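Local coordinates for protein Abbfa_003403 (Acinetobacter baumannii, PDB 4ZXH) that is a four-domain nonribosomal peptide synthetase that probably adenylates an amino acid, carries it on a phosphopantetheine arm, forms the amide bond and releases the product, at residues Leu53-Lys56 against Pro57-Ile60; Leu159-Val162 against Ser163-Phe166; Met150-Trp153 against Ser154-Leu157. All blocks are in the same frame, centred on the assembly; numbering follows the deposited sequence.

Contact 1 of 3, residues Leu53-Lys56 against Pro57-Ile60; sequences LGNK and PIEI. With PX4 (1,2-dimyristoyl-sn-glycero-3-phosphocholine), chain C.
Glu59 N donates to Asn55 O at 3.2 Å and Ile60 N to Lys56 O at 2.8 Å, so the first turn of helix 56-67 grows straight out of the type II' turn Leu53-Lys56. Gly54 takes the turn position with positive phi. Asn55 sits at the N-cap, but its side chain makes no capping bond. Its amide oxygen instead lies against the aliphatic part of Ile58: Asn55 OD1 is 3.7 Å from Ile58 CG1.

The main apolar touch is between Leu53 and Pro57. Leu53 CG stands opposite its own backbone N (chi1 -175°), which swings the branch onto the proline ring. There Leu53 CG is 3.9 Å from Pro57 CD, and the two groups meet at a slant. Ile60 reaches back the other way, and Ile60 CD1 lies 3.9 Å from Lys56 CB. The amine of Lys56 finds its partners outside the two segments: Lys56 NZ donates a weak hydrogen bond to Ser52 O and makes a long, weak ion pair with Asp386.

Pro57 and Ile58 also line the pocket of the bound phospholipid. Pro57 CG lies 3.6 Å from PX4 C24, near the start of one acyl chain. Ile58 CD1 sits 3.9 Å from the ester carbonyl oxygen PX4 O6.

Pro57 has no N-H, and in the first turn of a helix its absence costs no helix bond. Its ring meets the lipid, while Asn55, Lys56 and Glu59 are at least partly exposed.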
loop_
_atom_site.group_PDB
_atom_site.type_symbol
_atom_site.label_atom_id
_atom_site.label_comp_id
_atom_site.label_asym_id
_atom_site.label_seq_id
_atom_site.Cartn_x
_atom_site.Cartn_y
_atom_site.Cartn_z
ATOM N N LEU A 53 -38.634 18.653 -36.402
ATOM C CA LEU A 53 -37.214 18.312 -36.253
ATOM C C LEU A 53 -36.764 17.417 -37.402
ATOM O O LEU A 53 -35.644 17.544 -37.906
ATOM C CB LEU A 53 -36.952 17.621 -34.909
ATOM C CG LEU A 53 -35.501 17.297 -34.534
ATOM C CD1 LEU A 53 -34.604 18.529 -34.668
ATOM C CD2 LEU A 53 -35.404 16.730 -33.130
ATOM N N GLY A 54 -37.653 16.519 -37.818
ATOM C CA GLY A 54 -37.394 15.648 -38.950
ATOM C C GLY A 54 -36.131 14.828 -38.777
ATOM O O GLY A 54 -35.936 14.174 -37.747
ATOM N N ASN A 55 -35.268 14.896 -39.788
ATOM C CA ASN A 55 -34.039 14.118 -39.848
ATOM C C ASN A 55 -32.814 14.945 -39.434
ATOM O O ASN A 55 -31.671 14.497 -39.576
ATOM C CB ASN A 55 -33.843 13.576 -41.267
ATOM C CG ASN A 55 -33.056 12.282 -41.303
ATOM O OD1 ASN A 55 -32.631 11.762 -40.273
ATOM N ND2 ASN A 55 -32.843 11.763 -42.503
ATOM N N LYS A 56 -33.053 16.146 -38.913
ATOM C CA LYS A 56 -31.963 17.070 -38.593
ATOM C C LYS A 56 -30.863 16.513 -37.665
ATOM O O LYS A 56 -29.694 16.883 -37.812
ATOM C CB LYS A 56 -32.532 18.354 -37.985
ATOM C CG LYS A 56 -33.149 19.285 -39.009
ATOM C CD LYS A 56 -33.499 20.621 -38.397
ATOM C CE LYS A 56 -34.387 21.413 -39.343
ATOM N NZ LYS A 56 -35.681 20.715 -39.566
ATOM N N PRO A 57 -31.221 15.649 -36.699
ATOM C CA PRO A 57 -30.124 15.174 -35.852
ATOM C C PRO A 57 -29.045 14.396 -36.619
ATOM O O PRO A 57 -27.874 14.737 -36.478
ATOM C CB PRO A 57 -30.841 14.288 -34.836
ATOM C CG PRO A 57 -32.168 14.908 -34.713
ATOM C CD PRO A 57 -32.529 15.310 -36.111
ATOM N N ILE A 58 -29.426 13.405 -37.422
ATOM C CA ILE A 58 -28.464 12.699 -38.266
ATOM C C ILE A 58 -27.734 13.664 -39.223
ATOM O O ILE A 58 -26.510 13.611 -39.334
ATOM C CB ILE A 58 -29.139 11.582 -39.102
ATOM C CG1 ILE A 58 -29.837 10.557 -38.208
ATOM C CG2 ILE A 58 -28.112 10.857 -39.944
ATOM C CD1 ILE A 58 -28.884 9.667 -37.455
ATOM N N GLU A 59 -28.472 14.540 -39.910
ATOM C CA GLU A 59 -27.843 15.500 -40.832
ATOM C C GLU A 59 -26.794 16.379 -40.134
ATOM O O GLU A 59 -25.726 16.651 -40.688
ATOM C CB GLU A 59 -28.882 16.411 -41.490
ATOM C CG GLU A 59 -29.986 15.705 -42.237
ATOM C CD GLU A 59 -30.927 16.688 -42.943
ATOM O OE1 GLU A 59 -30.700 17.920 -42.838
ATOM O OE2 GLU A 59 -31.900 16.228 -43.589
ATOM N N ILE A 60 -27.114 16.829 -38.925
ATOM C CA ILE A 60 -26.245 17.741 -38.195
ATOM C C ILE A 60 -25.041 16.985 -37.636
ATOM O O ILE A 60 -23.910 17.461 -37.723
ATOM C CB ILE A 60 -27.019 18.451 -37.064
ATOM C CG1 ILE A 60 -28.007 19.451 -37.660
ATOM C CG2 ILE A 60 -26.068 19.147 -36.104
ATOM C CD1 ILE A 60 -29.127 19.843 -36.715
HETATM O O1 PX4 C . -35.655 6.824 -34.559
HETATM O O2 PX4 C . -37.548 7.530 -32.912
HETATM P P1 PX4 C . -36.552 7.899 -33.985
HETATM O O3 PX4 C . -37.331 8.680 -35.167
HETATM C C1 PX4 C . -37.720 8.087 -36.408
HETATM C C2 PX4 C . -38.655 9.059 -37.134
HETATM N N1 PX4 C . -38.942 8.662 -38.530
HETATM C C3 PX4 C . -39.084 7.200 -38.642
HETATM C C4 PX4 C . -40.197 9.302 -38.962
HETATM C C5 PX4 C . -37.861 9.125 -39.413
HETATM O O4 PX4 C . -35.634 9.113 -33.437
HETATM C C6 PX4 C . -35.705 9.639 -32.108
HETATM C C7 PX4 C . -34.328 10.177 -31.733
HETATM C C8 PX4 C . -33.337 9.282 -32.472
HETATM O O5 PX4 C . -31.997 9.684 -32.203
HETATM C C9 PX4 C . -30.950 9.567 -33.211
HETATM O O6 PX4 C . -31.233 9.276 -34.360
HETATM C C10 PX4 C . -29.516 9.821 -32.825
HETATM C C11 PX4 C . -29.052 11.187 -33.309
HETATM C C12 PX4 C . -28.570 12.008 -32.122
HETATM C C13 PX4 C . -27.376 12.853 -32.544
HETATM C C14 PX4 C . -27.641 14.323 -32.264
HETATM C C15 PX4 C . -26.641 15.153 -33.048
HETATM C C16 PX4 C . -25.842 16.028 -32.104
HETATM C C17 PX4 C . -24.671 16.662 -32.831
HETATM C C18 PX4 C . -23.441 15.760 -32.744
HETATM C C19 PX4 C . -22.418 16.287 -31.751
HETATM C C20 PX4 C . -21.500 15.156 -31.299
HETATM C C21 PX4 C . -20.392 15.685 -30.389
HETATM C C22 PX4 C . -19.905 14.647 -29.390
HETATM O O7 PX4 C . -34.171 11.544 -32.146
HETATM C C23 PX4 C . -33.612 12.406 -31.097
HETATM O O8 PX4 C . -33.800 12.071 -29.943
HETATM C C24 PX4 C . -32.805 13.662 -31.439
HETATM C C25 PX4 C . -32.307 14.489 -30.242
HETATM C C26 PX4 C . -31.352 15.626 -30.654
HETATM C C27 PX4 C . -30.763 16.397 -29.456
HETATM C C28 PX4 C . -29.851 17.566 -29.844
HETATM C C29 PX4 C . -29.267 18.326 -28.640
HETATM C C30 PX4 C . -28.405 19.533 -29.041
HETATM C C31 PX4 C . -27.240 19.889 -28.085
HETATM C C32 PX4 C . -26.042 18.950 -28.297
HETATM C C33 PX4 C . -24.675 19.454 -27.811
HETATM C C34 PX4 C . -23.686 18.300 -27.620
HETATM C C35 PX4 C . -22.209 18.630 -27.852
HETATM C C36 PX4 C . -21.367 18.376 -26.611
#

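Contact 2 of 3, residues Leu159-Val162 against Ser163-Phe166; sequences LRDV and SKRF. With PX4 (1,2-dimyristoyl-sn-glycero-3-phosphocholine), chain C.
Asp161 turns CG opposite its backbone N (chi1 -165°), while Arg165 starts beside its own N (chi1 -66°) and runs extended from CG to NE; the two groups meet one helical turn apart. The result is a salt bridge, with Arg165 NE 2.9 Å from Asp161 OD2. Arg165 NH2 reaches the same Asp161 OD2 at 3.3 Å, and this second bond is less straight. OD2 lies in the guanidinium plane, but the carboxylate is turned 69° from that plane. NE therefore comes in from above the carboxylate, whereas NH2 uses the syn lone pair of OD2. Tyr68 OH adds a further bond to OD2, and Asp67 is a second acidic partner of Arg165 NH2. Such neighbours would probably keep Asp161 and Arg165 charged.

Both residues belong to helix 152-165 of the condensation domain, whose fold is related to chloramphenicol acetyltransferase. This helix packs beside helix 56-67: Val162 and Arg165 touch Val64, and Phe166, which follows, touches Ile60. At the other end of the segment, Ser163 OG donates to Leu159 O at 2.9 Å. Ser163 N bonds to the same Leu159 O at 3.0 Å, from the opposite face of its plane. The serine hydroxyl is thus satisfied within its own helix.

The apolar flank faces the phospholipid. Val162 and Phe166 lie side by side and point the same way, with Val162 CG1 at the ring edge, 3.6 Å from Phe166 CE2. One ring face receives an acyl chain, off-centre towards the rim, with Phe166 CZ 3.7 Å from PX4 C28. Further along that chain Leu159 CD1 is 3.5 Å from PX4 C33. The other chain passes Val162 CG1, with PX4 C17 at 3.7 Å.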
loop_
_atom_site.group_PDB
_atom_site.type_symbol
_atom_site.label_atom_id
_atom_site.label_comp_id
_atom_site.label_asym_id
_atom_site.label_seq_id
_atom_site.Cartn_x
_atom_site.Cartn_y
_atom_site.Cartn_z
ATOM N N LEU A 159 -20.789 22.555 -27.718
ATOM C CA LEU A 159 -22.173 22.732 -27.279
ATOM C C LEU A 159 -22.828 23.970 -27.892
ATOM O O LEU A 159 -23.965 23.927 -28.362
ATOM C CB LEU A 159 -22.222 22.829 -25.762
ATOM C CG LEU A 159 -23.568 23.163 -25.136
ATOM C CD1 LEU A 159 -24.633 22.206 -25.647
ATOM C CD2 LEU A 159 -23.457 23.088 -23.619
ATOM N N ARG A 160 -22.109 25.082 -27.888
ATOM C CA ARG A 160 -22.699 26.295 -28.383
ATOM C C ARG A 160 -22.905 26.171 -29.890
ATOM O O ARG A 160 -23.985 26.445 -30.397
ATOM C CB ARG A 160 -21.842 27.511 -28.050
ATOM C CG ARG A 160 -22.551 28.808 -28.455
ATOM C CD ARG A 160 -21.917 30.086 -27.954
ATOM N NE ARG A 160 -22.940 31.110 -28.104
ATOM C CZ ARG A 160 -23.823 31.420 -27.157
ATOM N NH1 ARG A 160 -23.774 30.807 -25.970
ATOM N NH2 ARG A 160 -24.754 32.339 -27.398
ATOM N N ASP A 161 -21.874 25.730 -30.597
ATOM C CA ASP A 161 -21.978 25.524 -32.033
ATOM C C ASP A 161 -23.131 24.594 -32.422
ATOM O O ASP A 161 -23.929 24.927 -33.292
ATOM C CB ASP A 161 -20.673 24.964 -32.572
ATOM C CG ASP A 161 -20.571 25.071 -34.074
ATOM O OD1 ASP A 161 -20.402 26.210 -34.588
ATOM O OD2 ASP A 161 -20.635 24.008 -34.730
ATOM N N VAL A 162 -23.234 23.437 -31.776
ATOM C CA VAL A 162 -24.260 22.482 -32.172
ATOM C C VAL A 162 -25.659 23.004 -31.839
ATOM O O VAL A 162 -26.618 22.756 -32.571
ATOM C CB VAL A 162 -24.019 21.123 -31.520
ATOM C CG1 VAL A 162 -25.153 20.158 -31.837
ATOM C CG2 VAL A 162 -22.717 20.564 -32.026
ATOM N N SER A 163 -25.770 23.759 -30.756
ATOM C CA SER A 163 -27.029 24.395 -30.409
ATOM C C SER A 163 -27.491 25.394 -31.478
ATOM O O SER A 163 -28.682 25.511 -31.759
ATOM C CB SER A 163 -26.891 25.092 -29.063
ATOM O OG SER A 163 -26.882 24.147 -28.007
ATOM N N LYS A 164 -26.550 26.125 -32.065
ATOM C CA LYS A 164 -26.892 27.049 -33.129
ATOM C C LYS A 164 -27.405 26.273 -34.340
ATOM O O LYS A 164 -28.396 26.660 -34.973
ATOM C CB LYS A 164 -25.693 27.914 -33.526
ATOM C CG LYS A 164 -26.007 28.878 -34.672
ATOM C CD LYS A 164 -24.789 29.665 -35.108
ATOM C CE LYS A 164 -23.649 28.737 -35.546
ATOM N NZ LYS A 164 -22.407 29.482 -35.947
ATOM N N ARG A 165 -26.725 25.183 -34.668
ATOM C CA ARG A 165 -27.124 24.381 -35.809
ATOM C C ARG A 165 -28.537 23.858 -35.611
ATOM O O ARG A 165 -29.285 23.693 -36.575
ATOM C CB ARG A 165 -26.156 23.232 -36.030
ATOM C CG ARG A 165 -24.756 23.659 -36.427
ATOM C CD ARG A 165 -23.870 22.441 -36.467
ATOM N NE ARG A 165 -22.457 22.750 -36.629
ATOM C CZ ARG A 165 -21.750 22.481 -37.723
ATOM N NH1 ARG A 165 -22.334 21.892 -38.760
ATOM N NH2 ARG A 165 -20.455 22.787 -37.780
ATOM N N PHE A 166 -28.906 23.632 -34.354
ATOM C CA PHE A 166 -30.245 23.152 -34.020
ATOM C C PHE A 166 -31.287 24.249 -33.855
ATOM O O PHE A 166 -32.465 23.946 -33.683
ATOM C CB PHE A 166 -30.210 22.313 -32.748
ATOM C CG PHE A 166 -29.912 20.869 -32.995
ATOM C CD1 PHE A 166 -30.893 20.025 -33.486
ATOM C CD2 PHE A 166 -28.655 20.352 -32.737
ATOM C CE1 PHE A 166 -30.626 18.694 -33.718
ATOM C CE2 PHE A 166 -28.377 19.029 -32.969
ATOM C CZ PHE A 166 -29.365 18.193 -33.452
HETATM O O1 PX4 C . -35.655 6.824 -34.559
HETATM O O2 PX4 C . -37.548 7.530 -32.912
HETATM P P1 PX4 C . -36.552 7.899 -33.985
HETATM O O3 PX4 C . -37.331 8.680 -35.167
HETATM C C1 PX4 C . -37.720 8.087 -36.408
HETATM C C2 PX4 C . -38.655 9.059 -37.134
HETATM N N1 PX4 C . -38.942 8.662 -38.530
HETATM C C3 PX4 C . -39.084 7.200 -38.642
HETATM C C4 PX4 C . -40.197 9.302 -38.962
HETATM C C5 PX4 C . -37.861 9.125 -39.413
HETATM O O4 PX4 C . -35.634 9.113 -33.437
HETATM C C6 PX4 C . -35.705 9.639 -32.108
HETATM C C7 PX4 C . -34.328 10.177 -31.733
HETATM C C8 PX4 C . -33.337 9.282 -32.472
HETATM O O5 PX4 C . -31.997 9.684 -32.203
HETATM C C9 PX4 C . -30.950 9.567 -33.211
HETATM O O6 PX4 C . -31.233 9.276 -34.360
HETATM C C10 PX4 C . -29.516 9.821 -32.825
HETATM C C11 PX4 C . -29.052 11.187 -33.309
HETATM C C12 PX4 C . -28.570 12.008 -32.122
HETATM C C13 PX4 C . -27.376 12.853 -32.544
HETATM C C14 PX4 C . -27.641 14.323 -32.264
HETATM C C15 PX4 C . -26.641 15.153 -33.048
HETATM C C16 PX4 C . -25.842 16.028 -32.104
HETATM C C17 PX4 C . -24.671 16.662 -32.831
HETATM C C18 PX4 C . -23.441 15.760 -32.744
HETATM C C19 PX4 C . -22.418 16.287 -31.751
HETATM C C20 PX4 C . -21.500 15.156 -31.299
HETATM C C21 PX4 C . -20.392 15.685 -30.389
HETATM C C22 PX4 C . -19.905 14.647 -29.390
HETATM O O7 PX4 C . -34.171 11.544 -32.146
HETATM C C23 PX4 C . -33.612 12.406 -31.097
HETATM O O8 PX4 C . -33.800 12.071 -29.943
HETATM C C24 PX4 C . -32.805 13.662 -31.439
HETATM C C25 PX4 C . -32.307 14.489 -30.242
HETATM C C26 PX4 C . -31.352 15.626 -30.654
HETATM C C27 PX4 C . -30.763 16.397 -29.456
HETATM C C28 PX4 C . -29.851 17.566 -29.844
HETATM C C29 PX4 C . -29.267 18.326 -28.640
HETATM C C30 PX4 C . -28.405 19.533 -29.041
HETATM C C31 PX4 C . -27.240 19.889 -28.085
HETATM C C32 PX4 C . -26.042 18.950 -28.297
HETATM C C33 PX4 C . -24.675 19.454 -27.811
HETATM C C34 PX4 C . -23.686 18.300 -27.620
HETATM C C35 PX4 C . -22.209 18.630 -27.852
HETATM C C36 PX4 C . -21.367 18.376 -26.611
#

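Contact 3 of 3, residues Met150-Trp153 against Ser154-Leu157; sequences MDFW and SIGL
Asp151 and Ser154 form the tight part of this contact, at the start of helix 152-165. Asp151 is the N-cap. Its CG is tucked between the backbone N and the carbonyl carbon (chi1 52°), and this brings the carboxylate over the helix end. Ser154 N donates to Asp151 OD1 at 3.0 Å, nearly in line with the C-O bond. The hydroxyl Ser154 OG lies 2.8 Å from the same Asp151 OD1, and Gly295 O is also a partner of that hydroxyl. Met150 CB rests on Ser154 CB, 3.6 Å away, and Met150 SD is 3.8 Å from Ser154 CB. The thioether also crosses Ile155 at about a right angle. This touch is lighter but buried, with Met150 SD 4.2 Å from Ile155 CD1.

The other side is looser. Phe152, Trp153 and Leu157 are partly exposed, and their side chains touch only lightly. Phe152 CD1 stays 4.2 Å from Ile155 CB. Trp153 CD1 keeps the same 4.2 Å from Leu157 CD1. The indole is fixed by a residue outside the segments: Trp153 NE1 bonds to Arg291 O.

Asp151 ends a sequence of the form HHxxxD, the signature of condensation domains, with Phe152 in place of the usual glycine. Its OD1 forms a salt bridge with Arg285, and its OD2 accepts from Phe297 N. One carboxylate thus ties the helix start to two points of the connection between strands 275-279 and 302-306. This is consistent with the structural role given to this aspartate in the family; the bonds probably hold the helix start beside the motif's histidines.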
loop_
_atom_site.group_PDB
_atom_site.type_symbol
_atom_site.label_atom_id
_atom_site.label_comp_id
_atom_site.label_asym_id
_atom_site.label_seq_id
_atom_site.Cartn_x
_atom_site.Cartn_y
_atom_site.Cartn_z
ATOM N N MET A 150 -10.570 15.847 -25.399
ATOM C CA MET A 150 -10.756 17.291 -25.268
ATOM C C MET A 150 -11.164 17.656 -23.855
ATOM O O MET A 150 -11.568 16.805 -23.074
ATOM C CB MET A 150 -11.780 17.832 -26.296
ATOM C CG MET A 150 -13.216 17.251 -26.268
ATOM S SD MET A 150 -14.367 17.987 -27.517
ATOM C CE MET A 150 -13.833 17.164 -28.997
ATOM N N ASP A 151 -11.016 18.928 -23.518
ATOM C CA ASP A 151 -11.385 19.403 -22.203
ATOM C C ASP A 151 -12.798 20.006 -22.208
ATOM O O ASP A 151 -13.480 20.018 -23.225
ATOM C CB ASP A 151 -10.353 20.423 -21.717
ATOM C CG ASP A 151 -10.123 21.521 -22.714
ATOM O OD1 ASP A 151 -11.031 21.755 -23.539
ATOM O OD2 ASP A 151 -9.044 22.158 -22.674
ATOM N N PHE A 152 -13.215 20.509 -21.056
ATOM C CA PHE A 152 -14.524 21.102 -20.877
ATOM C C PHE A 152 -14.689 22.397 -21.677
ATOM O O PHE A 152 -15.740 22.604 -22.296
ATOM C CB PHE A 152 -14.768 21.360 -19.395
ATOM C CG PHE A 152 -16.202 21.603 -19.048
ATOM C CD1 PHE A 152 -17.138 20.577 -19.149
ATOM C CD2 PHE A 152 -16.619 22.857 -18.605
ATOM C CE1 PHE A 152 -18.474 20.804 -18.830
ATOM C CE2 PHE A 152 -17.944 23.089 -18.278
ATOM C CZ PHE A 152 -18.874 22.061 -18.394
ATOM N N TRP A 153 -13.668 23.260 -21.676
ATOM C CA TRP A 153 -13.725 24.471 -22.503
ATOM C C TRP A 153 -14.135 24.056 -23.930
ATOM O O TRP A 153 -14.955 24.722 -24.559
ATOM C CB TRP A 153 -12.382 25.226 -22.485
ATOM C CG TRP A 153 -12.338 26.572 -23.200
ATOM C CD1 TRP A 153 -11.861 26.811 -24.454
ATOM C CD2 TRP A 153 -12.755 27.846 -22.690
ATOM N NE1 TRP A 153 -11.952 28.137 -24.763
ATOM C CE2 TRP A 153 -12.505 28.800 -23.702
ATOM C CE3 TRP A 153 -13.341 28.273 -21.491
ATOM C CZ2 TRP A 153 -12.822 30.161 -23.548
ATOM C CZ3 TRP A 153 -13.656 29.633 -21.340
ATOM C CH2 TRP A 153 -13.394 30.553 -22.363
ATOM N N SER A 154 -13.608 22.928 -24.409
ATOM C CA SER A 154 -13.931 22.423 -25.747
ATOM C C SER A 154 -15.388 22.015 -25.856
ATOM O O SER A 154 -16.036 22.267 -26.887
ATOM C CB SER A 154 -13.040 21.237 -26.120
ATOM O OG SER A 154 -11.690 21.652 -26.277
ATOM N N ILE A 155 -15.889 21.376 -24.797
ATOM C CA ILE A 155 -17.295 21.003 -24.720
ATOM C C ILE A 155 -18.187 22.217 -24.978
ATOM O O ILE A 155 -19.118 22.158 -25.779
ATOM C CB ILE A 155 -17.656 20.399 -23.350
ATOM C CG1 ILE A 155 -17.082 18.979 -23.201
ATOM C CG2 ILE A 155 -19.157 20.373 -23.155
ATOM C CD1 ILE A 155 -17.218 18.140 -24.437
ATOM N N GLY A 156 -17.881 23.328 -24.321
ATOM C CA GLY A 156 -18.694 24.514 -24.455
ATOM C C GLY A 156 -18.637 25.082 -25.858
ATOM O O GLY A 156 -19.636 25.525 -26.394
ATOM N N LEU A 157 -17.451 25.076 -26.448
ATOM C CA LEU A 157 -17.303 25.486 -27.824
ATOM C C LEU A 157 -18.183 24.625 -28.719
ATOM O O LEU A 157 -18.797 25.104 -29.666
ATOM C CB LEU A 157 -15.847 25.375 -28.255
ATOM C CG LEU A 157 -14.883 26.439 -27.745
ATOM C CD1 LEU A 157 -13.497 26.119 -28.266
ATOM C CD2 LEU A 157 -15.312 27.799 -28.222
#

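Contacts 2 and 3 follow one another on helix 152-165, with centres 13 Å apart. Contact 1 opens helix 56-67, and its centre is likewise 13 Å from that of contact 2. These two touch: Ile60 CD1 lies 3.5 Å from Phe166 CE1, and Pro57 CA 3.9 Å from Phe166 CZ. Both line the phospholipid pocket, contact 1 near the glycerol esters and contact 2 along the acyl chains. Contact 3 stands farther off, its nearest atoms about 11 Å from contact 1. Even so, the side chain of Ile155 is about 5 Å from the bound PX4. One helix thus runs from the HHxxxD motif to the lipid-filled pocket of the condensation domain.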